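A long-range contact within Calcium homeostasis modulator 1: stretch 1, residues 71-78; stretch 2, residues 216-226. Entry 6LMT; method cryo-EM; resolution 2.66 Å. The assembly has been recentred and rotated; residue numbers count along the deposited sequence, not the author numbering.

Stretch 1, residues 71-78: NNNVSVLA
Stretch 2 (216-226) YWSHYIDIERK

A very short hydrogen bond marks this contact: Arg225 NH2 donates to the backbone oxygen of Asn72, with NH2 and O only 2.4 Å apart and an N-H...O angle of 151°. The carbonyl oxygen lies near the plane of the guanidinium, at its edge, where the N-H bonds point, so the direction is favourable even though the separation is tighter than usual; at 2.66 Å resolution the exact value deserves caution. It is the single hydrogen bond between the two stretches, which are at least 140 residues apart in sequence where they touch and together bury 321 Å².

Stretch 1 enters as a type I turn from Asn71 to Val74, with phi/psi of -87/10 at Asn72 and -108/2 at Asn73, and becomes helical from Val74 onward. Leu77 N to Asn73 O (3.1 Å) and Ala78 N to Val74 O (3.0 Å) close the first helical turns. Stretch 2 is helical throughout, with phi from -64 to -73° and psi from -32 to -47°; its backbone bonds include Tyr220 N to Tyr216 O at 2.9 Å and Arg225 N to Ile221 O at 3.0 Å, whereas Asp222 N to Ser218 O is weak at 3.4 Å. The N-to-C directions of the two helices make an angle of 111°, and their axes approach no closer than 12.2 Å. The nearest CA atoms are those of Asn73 and Ser218, 8.0 Å apart, so side chains must span the gap.

Trp217, Ile221 and Arg225, spaced four residues apart, supply most of the helical surface that meets stretch 1. Arg225 points toward it and is extended beyond an m chi1 (-73°), with chi2 and chi3 both t and chi4 at 167°; this reach brings the guanidinium to the turn. Its NH1 also lies 3.5 Å from Asn72 CB, and its NH2 lies 4.1 Å from Val76 CG2. Asn72 has chi1 m, and its OD1 is hydrogen-bonded elsewhere in the structure.

Asn73, chi1 m (-67°) and chi2 -36°, leaves the backbone sideways and packs among several partners. Its CB is 3.8 Å from Trp217 CH2, and its OD1 is 3.4 Å from Ile221 CD1, a polar atom against a methyl group.

Val76, chi1 t (-170°), points toward stretch 2 and forms the apolar part of the contact. Its CG1 sits 3.5 Å from Trp217 CZ2, approaching the indole obliquely, and 4.2 Å from Ile221 CD1. Trp217 starts out sideways, but with chi1 t (-178°) and chi2 78° the end of its buried side chain comes nearer to stretch 1. Leu77 N meets the edge of that indole, 4.3 Å from Trp217 CZ2, while this same nitrogen donates to Asn73 O. Ile221, chi1 m and chi2 t, points toward stretch 1, its CD1 reaching both Asn73 and Val76. Val74, by contrast, points away and makes no contact.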

# COMPACT_ATOMS: atom_id res chain seq x y z
N ASN A 71 -26.35 -20.99 -2.99
CA ASN A 71 -26.64 -21.28 -4.39
C ASN A 71 -28.08 -20.90 -4.68
O ASN A 71 -29.01 -21.38 -4.02
CB ASN A 71 -26.39 -22.75 -4.67
CG ASN A 71 -26.05 -23.03 -6.12
OD1 ASN A 71 -25.40 -24.03 -6.42
ND2 ASN A 71 -26.48 -22.18 -7.02
N ASN A 72 -28.28 -20.05 -5.69
CA ASN A 72 -29.59 -19.51 -6.00
C ASN A 72 -30.42 -20.39 -6.92
O ASN A 72 -31.47 -19.94 -7.40
CB ASN A 72 -29.45 -18.12 -6.62
CG ASN A 72 -29.07 -17.07 -5.60
OD1 ASN A 72 -29.64 -17.02 -4.52
ND2 ASN A 72 -28.09 -16.25 -5.94
N ASN A 73 -30.00 -21.62 -7.18
CA ASN A 73 -30.78 -22.55 -7.98
C ASN A 73 -31.40 -23.66 -7.14
O ASN A 73 -32.04 -24.55 -7.70
CB ASN A 73 -29.93 -23.18 -9.08
CG ASN A 73 -29.51 -22.18 -10.12
OD1 ASN A 73 -30.25 -21.27 -10.46
ND2 ASN A 73 -28.32 -22.37 -10.66
N VAL A 74 -31.20 -23.65 -5.83
CA VAL A 74 -31.73 -24.74 -5.02
C VAL A 74 -33.21 -24.54 -4.73
O VAL A 74 -33.90 -25.52 -4.42
CB VAL A 74 -30.94 -24.90 -3.72
CG1 VAL A 74 -29.49 -25.16 -4.03
CG2 VAL A 74 -31.09 -23.68 -2.85
N SER A 75 -33.72 -23.32 -4.82
CA SER A 75 -35.14 -23.09 -4.65
C SER A 75 -35.90 -23.46 -5.90
O SER A 75 -37.03 -23.96 -5.82
CB SER A 75 -35.39 -21.63 -4.29
OG SER A 75 -35.01 -20.78 -5.35
N VAL A 76 -35.30 -23.24 -7.07
CA VAL A 76 -35.94 -23.58 -8.33
C VAL A 76 -35.95 -25.09 -8.52
O VAL A 76 -36.92 -25.66 -9.03
CB VAL A 76 -35.23 -22.86 -9.49
CG1 VAL A 76 -36.01 -23.00 -10.76
CG2 VAL A 76 -35.02 -21.40 -9.16
N LEU A 77 -34.89 -25.75 -8.07
CA LEU A 77 -34.85 -27.20 -8.08
C LEU A 77 -35.80 -27.80 -7.06
O LEU A 77 -36.42 -28.84 -7.32
CB LEU A 77 -33.41 -27.67 -7.84
CG LEU A 77 -33.10 -29.15 -7.66
CD1 LEU A 77 -33.58 -29.95 -8.82
CD2 LEU A 77 -31.62 -29.31 -7.49
N ALA A 78 -35.94 -27.17 -5.89
CA ALA A 78 -36.90 -27.67 -4.91
C ALA A 78 -38.33 -27.45 -5.37
O ALA A 78 -39.22 -28.23 -5.01
CB ALA A 78 -36.68 -27.00 -3.56
N TYR A 216 -28.66 -24.86 -20.40
CA TYR A 216 -29.72 -23.98 -20.87
C TYR A 216 -30.66 -23.59 -19.74
O TYR A 216 -31.18 -22.47 -19.72
CB TYR A 216 -30.50 -24.64 -22.00
CG TYR A 216 -31.66 -23.79 -22.45
CD1 TYR A 216 -31.46 -22.63 -23.16
CD2 TYR A 216 -32.96 -24.15 -22.12
CE1 TYR A 216 -32.52 -21.84 -23.55
CE2 TYR A 216 -34.02 -23.37 -22.50
CZ TYR A 216 -33.80 -22.22 -23.21
OH TYR A 216 -34.87 -21.45 -23.59
N TRP A 217 -30.87 -24.49 -18.79
CA TRP A 217 -31.70 -24.19 -17.63
C TRP A 217 -31.07 -23.12 -16.75
O TRP A 217 -31.77 -22.22 -16.26
CB TRP A 217 -31.91 -25.47 -16.83
CG TRP A 217 -32.79 -25.35 -15.63
CD1 TRP A 217 -34.14 -25.30 -15.60
CD2 TRP A 217 -32.36 -25.22 -14.27
NE1 TRP A 217 -34.59 -25.20 -14.31
CE2 TRP A 217 -33.51 -25.13 -13.48
CE3 TRP A 217 -31.10 -25.17 -13.65
CZ2 TRP A 217 -33.44 -25.02 -12.09
CZ3 TRP A 217 -31.03 -25.04 -12.29
CH2 TRP A 217 -32.20 -24.95 -11.51
N SER A 218 -29.75 -23.17 -16.57
CA SER A 218 -29.07 -22.18 -15.75
C SER A 218 -29.04 -20.81 -16.42
O SER A 218 -29.21 -19.79 -15.75
CB SER A 218 -27.65 -22.63 -15.44
OG SER A 218 -27.66 -23.82 -14.68
N HIS A 219 -28.82 -20.78 -17.74
CA HIS A 219 -28.88 -19.51 -18.45
C HIS A 219 -30.29 -18.95 -18.48
O HIS A 219 -30.46 -17.73 -18.45
CB HIS A 219 -28.36 -19.64 -19.89
CG HIS A 219 -26.89 -19.88 -19.98
ND1 HIS A 219 -25.95 -18.95 -19.59
CD2 HIS A 219 -26.19 -20.93 -20.47
CE1 HIS A 219 -24.74 -19.43 -19.80
NE2 HIS A 219 -24.85 -20.63 -20.33
N TYR A 220 -31.30 -19.82 -18.52
CA TYR A 220 -32.68 -19.33 -18.55
C TYR A 220 -33.07 -18.67 -17.24
O TYR A 220 -33.86 -17.72 -17.24
CB TYR A 220 -33.64 -20.46 -18.87
CG TYR A 220 -35.07 -19.99 -18.94
CD1 TYR A 220 -35.50 -19.21 -20.00
CD2 TYR A 220 -35.98 -20.31 -17.95
CE1 TYR A 220 -36.80 -18.76 -20.07
CE2 TYR A 220 -37.28 -19.87 -18.01
CZ TYR A 220 -37.68 -19.10 -19.08
OH TYR A 220 -38.98 -18.65 -19.15
N ILE A 221 -32.52 -19.14 -16.13
CA ILE A 221 -32.84 -18.56 -14.83
C ILE A 221 -32.24 -17.17 -14.69
O ILE A 221 -32.93 -16.23 -14.26
CB ILE A 221 -32.36 -19.49 -13.71
CG1 ILE A 221 -33.20 -20.74 -13.70
CG2 ILE A 221 -32.44 -18.82 -12.39
CD1 ILE A 221 -32.61 -21.73 -12.86
N ASP A 222 -30.96 -17.01 -15.05
CA ASP A 222 -30.33 -15.70 -14.97
C ASP A 222 -30.96 -14.69 -15.92
O ASP A 222 -31.03 -13.50 -15.61
CB ASP A 222 -28.84 -15.82 -15.25
CG ASP A 222 -28.09 -16.48 -14.13
OD1 ASP A 222 -28.53 -16.38 -12.97
OD2 ASP A 222 -27.04 -17.11 -14.40
N ILE A 223 -31.46 -15.15 -17.07
CA ILE A 223 -32.16 -14.26 -17.98
C ILE A 223 -33.53 -13.88 -17.43
O ILE A 223 -33.93 -12.72 -17.49
CB ILE A 223 -32.24 -14.90 -19.38
CG1 ILE A 223 -30.85 -14.99 -20.02
CG2 ILE A 223 -33.15 -14.13 -20.29
CD1 ILE A 223 -30.17 -13.68 -20.20
N GLU A 224 -34.25 -14.85 -16.86
CA GLU A 224 -35.60 -14.58 -16.37
C GLU A 224 -35.59 -13.66 -15.14
O GLU A 224 -36.49 -12.83 -14.99
CB GLU A 224 -36.31 -15.89 -16.03
CG GLU A 224 -37.76 -15.75 -15.64
CD GLU A 224 -38.39 -17.08 -15.28
OE1 GLU A 224 -37.67 -18.10 -15.32
OE2 GLU A 224 -39.59 -17.12 -14.96
N ARG A 225 -34.58 -13.78 -14.28
CA ARG A 225 -34.48 -12.89 -13.13
C ARG A 225 -34.16 -11.47 -13.55
O ARG A 225 -34.78 -10.52 -13.05
CB ARG A 225 -33.42 -13.39 -12.17
CG ARG A 225 -33.83 -14.60 -11.40
CD ARG A 225 -32.65 -15.13 -10.66
NE ARG A 225 -33.01 -16.32 -9.91
CZ ARG A 225 -32.11 -17.13 -9.37
NH1 ARG A 225 -30.83 -16.89 -9.56
NH2 ARG A 225 -32.50 -18.20 -8.70
N LYS A 226 -33.19 -11.31 -14.45
CA LYS A 226 -32.83 -9.97 -14.89
C LYS A 226 -33.95 -9.31 -15.68
O LYS A 226 -34.27 -8.15 -15.43
CB LYS A 226 -31.55 -10.00 -15.71
CG LYS A 226 -30.30 -10.30 -14.91
CD LYS A 226 -29.08 -10.23 -15.81
CE LYS A 226 -27.81 -10.54 -15.05
NZ LYS A 226 -26.62 -10.48 -15.94